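PDB 5BKA: hydroxylacyl-CoA dehydrogenase from Streptomyces coelicolor, which probably takes part in actinorhodin polyketide biosynthesis as a noncanonical member of the NTF2-like (SnoaL-like) superfamily. Local coordinates for residues K73-L85 against A95-D107. Sequence-based numbering, arbitrary orientation.
Sequences KIQRRHWFDHTAL and ATSYCLVLTVHAD
Gln75, Arg77, Trp79 and Asp81 trade paired backbone hydrogen bonds with Val104, Leu102, Leu100 and Tyr98, making strands 74-87 and 93-105 an antiparallel hairpin; Leu102 N to Arg77 O, 2.8 Å, is nearly straight. Past Asp81 the register slips by one in a beta bulge: His82, with positive phi (56°), is the extra residue, and pairing resumes at Ala84 and Thr96. Beside the bulge the hydroxyls Thr83 OG1 and Ser97 OG hydrogen-bond at 2.9 Å.

On the face of Arg76, His78 and Phe80, Val101 CG1 sits 3.4 Å above the centre of the Arg76 guanidinium, while NE and NH2 both make weak bonds to Thr103 OG1. An alanine in place of Arg76 is likely to uncover Val101 CG1 and cost Thr103 OG1 both weak bonds. Cys99 SG lies 3.8 Å from Phe80 CE1, a sulfur-aromatic contact. His78 ND1 bonds Asp26; Phe80 packs on Tyr18 and Met22 of helix 10-26 and meets His82 of a third subunit.

On the opposite face, Leu102 CD1 lies over the Trp79 indole, and His82 CD2 meets Tyr98 CE2 at 3.7 Å. Tyr98 OH hydrogen-bonds Asp26 of a second subunit; Arg77 NH2 salt-bridges Asp141 of the third. Such aromatic packing with buried polar groups partnered across chains is consistent with a subunit interface.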
ATOM      1  N   LYS B  73     -10.445 -19.610 -10.031  1.00 75.16           N
ATOM      2  CA  LYS B  73      -9.085 -20.007 -10.288  1.00 69.20           C
ATOM      3  C   LYS B  73      -8.148 -18.819 -10.337  1.00 59.86           C
ATOM      4  O   LYS B  73      -6.955 -18.967  -9.999  1.00 66.92           O
ATOM      5  CB  LYS B  73      -9.011 -20.801 -11.576  1.00 70.71           C
ATOM      6  CG  LYS B  73      -9.509 -22.222 -11.446  1.00 76.56           C
ATOM      7  CD  LYS B  73      -9.189 -22.899 -12.718  1.00 79.96           C
ATOM      8  CE  LYS B  73      -7.692 -22.725 -12.871  1.00 78.65           C
ATOM      9  NZ  LYS B  73      -7.327 -22.453 -14.278  1.00 80.19           N
ATOM     10  N   ILE B  74      -8.704 -17.658 -10.716  1.00 53.58           N
ATOM     11  CA  ILE B  74      -7.969 -16.401 -10.834  1.00 51.14           C
ATOM     12  C   ILE B  74      -8.626 -15.416  -9.879  1.00 44.48           C
ATOM     13  O   ILE B  74      -9.851 -15.247  -9.887  1.00 44.34           O
ATOM     14  CB  ILE B  74      -7.992 -15.778 -12.260  1.00 55.35           C
ATOM     15  CG1 ILE B  74      -7.736 -16.703 -13.456  1.00 61.58           C
ATOM     16  CG2 ILE B  74      -6.921 -14.765 -12.408  1.00 53.04           C
ATOM     17  CD1 ILE B  74      -6.281 -17.208 -13.661  1.00 61.21           C
ATOM     18  N   GLN B  75      -7.820 -14.736  -9.080  1.00 41.36           N
ATOM     19  CA  GLN B  75      -8.262 -13.568  -8.333  1.00 39.31           C
ATOM     20  C   GLN B  75      -7.190 -12.507  -8.547  1.00 33.43           C
ATOM     21  O   GLN B  75      -6.030 -12.690  -8.149  1.00 31.90           O
ATOM     22  CB  GLN B  75      -8.482 -13.855  -6.840  1.00 38.82           C
ATOM     23  CG  GLN B  75      -8.793 -12.611  -6.016  1.00 35.65           C
ATOM     24  CD  GLN B  75     -10.098 -11.945  -6.418  1.00 38.48           C
ATOM     25  OE1 GLN B  75     -11.183 -12.519  -6.269  1.00 43.76           O
ATOM     26  NE2 GLN B  75     -10.000 -10.717  -6.919  1.00 36.51           N
ATOM     27  N   ARG B  76      -7.576 -11.389  -9.155  1.00 33.04           N
ATOM     28  CA  ARG B  76      -6.615 -10.334  -9.435  1.00 31.83           C
ATOM     29  C   ARG B  76      -6.669  -9.268  -8.348  1.00 28.28           C
ATOM     30  O   ARG B  76      -7.714  -9.026  -7.743  1.00 28.85           O
ATOM     31  CB  ARG B  76      -6.865  -9.702 -10.808  1.00 37.67           C
ATOM     32  CG  ARG B  76      -6.498 -10.611 -11.975  1.00 45.33           C
ATOM     33  CD  ARG B  76      -6.143  -9.797 -13.210  1.00 45.25           C
ATOM     34  NE  ARG B  76      -4.849 -10.180 -13.765  1.00 48.88           N
ATOM     35  CZ  ARG B  76      -4.107  -9.399 -14.545  1.00 49.59           C
ATOM     36  NH1 ARG B  76      -4.531  -8.184 -14.864  1.00 48.31           N
ATOM     37  NH2 ARG B  76      -2.942  -9.832 -15.005  1.00 51.10           N
ATOM     38  N   ARG B  77      -5.523  -8.636  -8.099  1.00 26.07           N
ATOM     39  CA  ARG B  77      -5.428  -7.543  -7.142  1.00 25.66           C
ATOM     40  C   ARG B  77      -4.543  -6.458  -7.731  1.00 23.08           C
ATOM     41  O   ARG B  77      -3.413  -6.734  -8.147  1.00 22.81           O
ATOM     42  CB  ARG B  77      -4.856  -8.019  -5.799  1.00 23.15           C
ATOM     43  CG  ARG B  77      -5.674  -9.101  -5.108  1.00 24.61           C
ATOM     44  CD  ARG B  77      -6.981  -8.552  -4.547  1.00 27.42           C
ATOM     45  NE  ARG B  77      -7.802  -9.609  -3.966  1.00 31.80           N
ATOM     46  CZ  ARG B  77      -9.117  -9.531  -3.794  1.00 35.39           C
ATOM     47  NH1 ARG B  77      -9.775  -8.438  -4.156  1.00 36.40           N
ATOM     48  NH2 ARG B  77      -9.775 -10.547  -3.255  1.00 31.71           N
ATOM     49  N   HIS B  78      -5.058  -5.234  -7.767  1.00 22.97           N
ATOM     50  CA  HIS B  78      -4.334  -4.082  -8.293  1.00 22.42           C
ATOM     51  C   HIS B  78      -3.887  -3.221  -7.115  1.00 22.40           C
ATOM     52  O   HIS B  78      -4.647  -2.384  -6.622  1.00 24.64           O
ATOM     53  CB  HIS B  78      -5.207  -3.290  -9.261  1.00 24.17           C
ATOM     54  CG  HIS B  78      -5.511  -4.015 -10.535  1.00 28.47           C
ATOM     55  ND1 HIS B  78      -6.367  -5.093 -10.592  1.00 27.75           N
ATOM     56  CD2 HIS B  78      -5.079  -3.810 -11.802  1.00 27.79           C
ATOM     57  CE1 HIS B  78      -6.445  -5.525 -11.839  1.00 30.07           C
ATOM     58  NE2 HIS B  78      -5.673  -4.763 -12.593  1.00 30.17           N
ATOM     59  N   TRP B  79      -2.647  -3.422  -6.679  1.00 19.88           N
ATOM     60  CA  TRP B  79      -2.083  -2.653  -5.580  1.00 22.26           C
ATOM     61  C   TRP B  79      -1.601  -1.294  -6.071  1.00 24.08           C
ATOM     62  O   TRP B  79      -1.046  -1.180  -7.164  1.00 25.20           O
ATOM     63  CB  TRP B  79      -0.920  -3.417  -4.940  1.00 18.61           C
ATOM     64  CG  TRP B  79      -1.358  -4.467  -3.970  1.00 18.78           C
ATOM     65  CD1 TRP B  79      -2.301  -5.430  -4.174  1.00 19.41           C
ATOM     66  CD2 TRP B  79      -0.872  -4.658  -2.637  1.00 18.92           C
ATOM     67  NE1 TRP B  79      -2.433  -6.209  -3.052  1.00 22.67           N
ATOM     68  CE2 TRP B  79      -1.568  -5.755  -2.093  1.00 19.61           C
ATOM     69  CE3 TRP B  79       0.086  -4.009  -1.851  1.00 19.05           C
ATOM     70  CZ2 TRP B  79      -1.341  -6.214  -0.798  1.00 20.44           C
ATOM     71  CZ3 TRP B  79       0.309  -4.465  -0.565  1.00 22.23           C
ATOM     72  CH2 TRP B  79      -0.401  -5.558  -0.051  1.00 20.61           C
ATOM     73  N   PHE B  80      -1.828  -0.261  -5.264  1.00 19.38           N
ATOM     74  CA  PHE B  80      -1.343   1.085  -5.536  1.00 20.51           C
ATOM     75  C   PHE B  80      -0.304   1.485  -4.495  1.00 26.59           C
ATOM     76  O   PHE B  80      -0.263   0.942  -3.388  1.00 25.94           O
ATOM     77  CB  PHE B  80      -2.487   2.106  -5.529  1.00 23.38           C
ATOM     78  CG  PHE B  80      -3.218   2.224  -6.838  1.00 26.66           C
ATOM     79  CD1 PHE B  80      -3.287   1.154  -7.716  1.00 30.15           C
ATOM     80  CD2 PHE B  80      -3.849   3.408  -7.184  1.00 24.76           C
ATOM     81  CE1 PHE B  80      -3.967   1.267  -8.917  1.00 32.63           C
ATOM     82  CE2 PHE B  80      -4.530   3.527  -8.383  1.00 31.02           C
ATOM     83  CZ  PHE B  80      -4.587   2.454  -9.250  1.00 29.79           C
ATOM     84  N   ASP B  81       0.538   2.455  -4.858  1.00 20.60           N
ATOM     85  CA  ASP B  81       1.538   2.963  -3.927  1.00 22.19           C
ATOM     86  C   ASP B  81       2.041   4.321  -4.391  1.00 25.64           C
ATOM     87  O   ASP B  81       2.072   4.612  -5.590  1.00 26.09           O
ATOM     88  CB  ASP B  81       2.723   2.001  -3.791  1.00 23.13           C
ATOM     89  CG  ASP B  81       3.388   2.084  -2.431  1.00 28.36           C
ATOM     90  OD1 ASP B  81       2.753   1.678  -1.437  1.00 32.04           O
ATOM     91  OD2 ASP B  81       4.542   2.554  -2.354  1.00 29.76           O
ATOM     92  N   HIS B  82       2.453   5.136  -3.417  1.00 23.74           N
ATOM     93  CA  HIS B  82       3.135   6.409  -3.663  1.00 24.83           C
ATOM     94  C   HIS B  82       2.314   7.330  -4.565  1.00 26.55           C
ATOM     95  O   HIS B  82       2.805   7.863  -5.561  1.00 27.45           O
ATOM     96  CB  HIS B  82       4.531   6.176  -4.244  1.00 24.76           C
ATOM     97  CG  HIS B  82       5.541   5.748  -3.226  1.00 24.61           C
ATOM     98  ND1 HIS B  82       5.512   6.184  -1.920  1.00 25.18           N
ATOM     99  CD2 HIS B  82       6.609   4.920  -3.324  1.00 24.14           C
ATOM    100  CE1 HIS B  82       6.519   5.645  -1.255  1.00 25.08           C
ATOM    101  NE2 HIS B  82       7.198   4.872  -2.084  1.00 24.43           N
ATOM    102  N   THR B  83       1.045   7.508  -4.209  1.00 28.06           N
ATOM    103  CA  THR B  83       0.211   8.488  -4.890  1.00 32.53           C
ATOM    104  C   THR B  83       0.796   9.882  -4.704  1.00 35.52           C
ATOM    105  O   THR B  83       1.170  10.270  -3.594  1.00 34.36           O
ATOM    106  CB  THR B  83      -1.219   8.429  -4.351  1.00 30.84           C
ATOM    107  OG1 THR B  83      -1.787   7.145  -4.641  1.00 26.40           O
ATOM    108  CG2 THR B  83      -2.080   9.510  -4.986  1.00 32.13           C
ATOM    109  N   ALA B  84       0.890  10.633  -5.801  1.00 34.17           N
ATOM    110  CA  ALA B  84       1.415  11.995  -5.779  1.00 33.00           C
ATOM    111  C   ALA B  84       0.422  12.902  -6.487  1.00 36.04           C
ATOM    112  O   ALA B  84       0.102  12.678  -7.659  1.00 36.39           O
ATOM    113  CB  ALA B  84       2.792  12.069  -6.446  1.00 31.88           C
ATOM    114  N   LEU B  85      -0.061  13.921  -5.781  1.00 36.83           N
ATOM    115  CA  LEU B  85      -1.104  14.808  -6.272  1.00 36.79           C
ATOM    116  C   LEU B  85      -0.569  16.203  -6.563  1.00 40.40           C
ATOM    117  O   LEU B  85       0.451  16.635  -6.020  1.00 40.72           O
ATOM    118  CB  LEU B  85      -2.254  14.909  -5.265  1.00 35.99           C
ATOM    119  CG  LEU B  85      -2.861  13.612  -4.737  1.00 34.19           C
ATOM    120  CD1 LEU B  85      -3.881  13.919  -3.653  1.00 34.47           C
ATOM    121  CD2 LEU B  85      -3.498  12.823  -5.867  1.00 33.19           C
ATOM    122  N   ALA B  95      -3.059  12.879 -10.774  1.00 38.05           N
ATOM    123  CA  ALA B  95      -2.560  11.871  -9.849  1.00 34.22           C
ATOM    124  C   ALA B  95      -1.664  10.879 -10.576  1.00 35.86           C
ATOM    125  O   ALA B  95      -2.004  10.406 -11.667  1.00 39.66           O
ATOM    126  CB  ALA B  95      -3.706  11.137  -9.149  1.00 32.73           C
ATOM    127  N   THR B  96      -0.518  10.577  -9.971  1.00 30.49           N
ATOM    128  CA  THR B  96       0.395   9.556 -10.472  1.00 30.97           C
ATOM    129  C   THR B  96       0.685   8.571  -9.349  1.00 27.92           C
ATOM    130  O   THR B  96       1.128   8.972  -8.269  1.00 27.94           O
ATOM    131  CB  THR B  96       1.700  10.173 -10.984  1.00 33.38           C
ATOM    132  OG1 THR B  96       1.415  11.090 -12.047  1.00 35.31           O
ATOM    133  CG2 THR B  96       2.631   9.083 -11.502  1.00 29.90           C
ATOM    134  N   SER B  97       0.440   7.289  -9.605  1.00 26.80           N
ATOM    135  CA  SER B  97       0.629   6.246  -8.609  1.00 28.43           C
ATOM    136  C   SER B  97       1.359   5.062  -9.223  1.00 25.06           C
ATOM    137  O   SER B  97       1.261   4.805 -10.426  1.00 25.01           O
ATOM    138  CB  SER B  97      -0.709   5.770  -8.023  1.00 25.15           C
ATOM    139  OG  SER B  97      -1.478   6.862  -7.556  1.00 26.13           O
ATOM    140  N   TYR B  98       2.099   4.349  -8.381  1.00 23.78           N
ATOM    141  CA  TYR B  98       2.595   3.034  -8.746  1.00 22.99           C
ATOM    142  C   TYR B  98       1.451   2.034  -8.671  1.00 22.48           C
ATOM    143  O   TYR B  98       0.549   2.157  -7.838  1.00 22.44           O
ATOM    144  CB  TYR B  98       3.721   2.585  -7.812  1.00 22.41           C
ATOM    145  CG  TYR B  98       4.982   3.422  -7.846  1.00 23.10           C
ATOM    146  CD1 TYR B  98       5.176   4.401  -8.811  1.00 24.20           C
ATOM    147  CD2 TYR B  98       5.982   3.227  -6.902  1.00 22.91           C
ATOM    148  CE1 TYR B  98       6.333   5.161  -8.834  1.00 25.14           C
ATOM    149  CE2 TYR B  98       7.135   3.979  -6.915  1.00 23.82           C
ATOM    150  CZ  TYR B  98       7.309   4.944  -7.882  1.00 24.95           C
ATOM    151  OH  TYR B  98       8.463   5.690  -7.890  1.00 26.13           O
ATOM    152  N   CYS B  99       1.496   1.031  -9.539  1.00 22.32           N
ATOM    153  CA  CYS B  99       0.547  -0.067  -9.455  1.00 22.03           C
ATOM    154  C   CYS B  99       1.260  -1.376  -9.751  1.00 21.59           C
ATOM    155  O   CYS B  99       2.093  -1.452 -10.658  1.00 24.47           O
ATOM    156  CB  CYS B  99      -0.631   0.121 -10.424  1.00 22.89           C
ATOM    157  SG  CYS B  99      -1.739  -1.312 -10.559  1.00 23.39           S
ATOM    158  N   LEU B 100       0.914  -2.408  -8.988  1.00 21.13           N
ATOM    159  CA  LEU B 100       1.471  -3.744  -9.157  1.00 20.88           C
ATOM    160  C   LEU B 100       0.311  -4.726  -9.188  1.00 21.23           C
ATOM    161  O   LEU B 100      -0.482  -4.786  -8.241  1.00 21.19           O
ATOM    162  CB  LEU B 100       2.451  -4.097  -8.030  1.00 20.23           C
ATOM    163  CG  LEU B 100       3.044  -5.513  -8.048  1.00 24.11           C
ATOM    164  CD1 LEU B 100       3.885  -5.752  -9.297  1.00 20.46           C
ATOM    165  CD2 LEU B 100       3.864  -5.775  -6.792  1.00 19.64           C
ATOM    166  N   VAL B 101       0.211  -5.483 -10.271  1.00 21.79           N
ATOM    167  CA  VAL B 101      -0.884  -6.425 -10.457  1.00 22.48           C
ATOM    168  C   VAL B 101      -0.479  -7.772  -9.880  1.00 22.31           C
ATOM    169  O   VAL B 101       0.612  -8.282 -10.162  1.00 25.69           O
ATOM    170  CB  VAL B 101      -1.258  -6.547 -11.943  1.00 23.54           C
ATOM    171  CG1 VAL B 101      -2.410  -7.525 -12.121  1.00 24.55           C
ATOM    172  CG2 VAL B 101      -1.615  -5.181 -12.510  1.00 23.89           C
ATOM    173  N   LEU B 102      -1.355  -8.341  -9.060  1.00 22.59           N
ATOM    174  CA  LEU B 102      -1.193  -9.681  -8.519  1.00 22.81           C
ATOM    175  C   LEU B 102      -2.204 -10.595  -9.196  1.00 24.15           C
ATOM    176  O   LEU B 102      -3.372 -10.224  -9.351  1.00 24.86           O
ATOM    177  CB  LEU B 102      -1.399  -9.694  -7.002  1.00 22.49           C
ATOM    178  CG  LEU B 102      -0.227  -9.341  -6.080  1.00 24.53           C
ATOM    179  CD1 LEU B 102       0.229  -7.897  -6.262  1.00 20.85           C
ATOM    180  CD2 LEU B 102      -0.610  -9.600  -4.629  1.00 21.66           C
ATOM    181  N   THR B 103      -1.754 -11.772  -9.617  1.00 24.70           N
ATOM    182  CA  THR B 103      -2.633 -12.800 -10.165  1.00 26.26           C
ATOM    183  C   THR B 103      -2.553 -14.009  -9.245  1.00 26.69           C
ATOM    184  O   THR B 103      -1.516 -14.679  -9.180  1.00 26.44           O
ATOM    185  CB  THR B 103      -2.242 -13.159 -11.599  1.00 32.09           C
ATOM    186  OG1 THR B 103      -2.315 -11.987 -12.419  1.00 28.65           O
ATOM    187  CG2 THR B 103      -3.177 -14.222 -12.160  1.00 28.93           C
ATOM    188  N   VAL B 104      -3.643 -14.289  -8.537  1.00 27.54           N
ATOM    189  CA  VAL B 104      -3.688 -15.358  -7.548  1.00 28.21           C
ATOM    190  C   VAL B 104      -4.396 -16.551  -8.168  1.00 30.23           C
ATOM    191  O   VAL B 104      -5.550 -16.445  -8.601  1.00 31.45           O
ATOM    192  CB  VAL B 104      -4.392 -14.907  -6.261  1.00 28.15           C
ATOM    193  CG1 VAL B 104      -4.421 -16.044  -5.255  1.00 32.67           C
ATOM    194  CG2 VAL B 104      -3.698 -13.685  -5.679  1.00 26.40           C
ATOM    195  N   HIS B 105      -3.708 -17.685  -8.212  1.00 33.67           N
ATOM    196  CA  HIS B 105      -4.261 -18.905  -8.775  1.00 33.44           C
ATOM    197  C   HIS B 105      -4.836 -19.794  -7.681  1.00 34.98           C
ATOM    198  O   HIS B 105      -4.301 -19.849  -6.571  1.00 36.02           O
ATOM    199  CB  HIS B 105      -3.204 -19.644  -9.587  1.00 33.19           C
ATOM    200  CG  HIS B 105      -2.674 -18.831 -10.723  1.00 38.04           C
ATOM    201  ND1 HIS B 105      -3.391 -18.626 -11.881  1.00 40.43           N
ATOM    202  CD2 HIS B 105      -1.511 -18.156 -10.873  1.00 37.02           C
ATOM    203  CE1 HIS B 105      -2.690 -17.863 -12.699  1.00 35.87           C
ATOM    204  NE2 HIS B 105      -1.542 -17.569 -12.115  1.00 39.77           N
ATOM    205  N   ALA B 106      -5.937 -20.476  -8.001  1.00 41.67           N
ATOM    206  CA  ALA B 106      -6.594 -21.366  -7.050  1.00 42.29           C
ATOM    207  C   ALA B 106      -5.610 -22.367  -6.457  1.00 46.82           C
ATOM    208  O   ALA B 106      -4.870 -23.033  -7.183  1.00 48.40           O
ATOM    209  CB  ALA B 106      -7.748 -22.102  -7.739  1.00 45.62           C
ATOM    210  N   ASP B 107      -5.600 -22.447  -5.128  1.00 46.82           N
ATOM    211  CA  ASP B 107      -4.813 -23.405  -4.361  1.00 45.05           C
ATOM    212  C   ASP B 107      -3.322 -23.238  -4.540  1.00 43.99           C
ATOM    213  O   ASP B 107      -2.571 -24.187  -4.316  1.00 50.16           O
ATOM    214  CB  ASP B 107      -5.217 -24.826  -4.697  1.00 52.45           C
ATOM    215  CG  ASP B 107      -6.713 -25.051  -4.501  1.00 59.12           C
ATOM    216  OD1 ASP B 107      -7.460 -25.360  -5.410  1.00 62.19           O
ATOM    217  OD2 ASP B 107      -7.216 -24.841  -3.423  1.00 62.44           O
TER
HETATM  218  O   HOH W   1      -5.373 -20.986 -11.705  1.00 38.40           O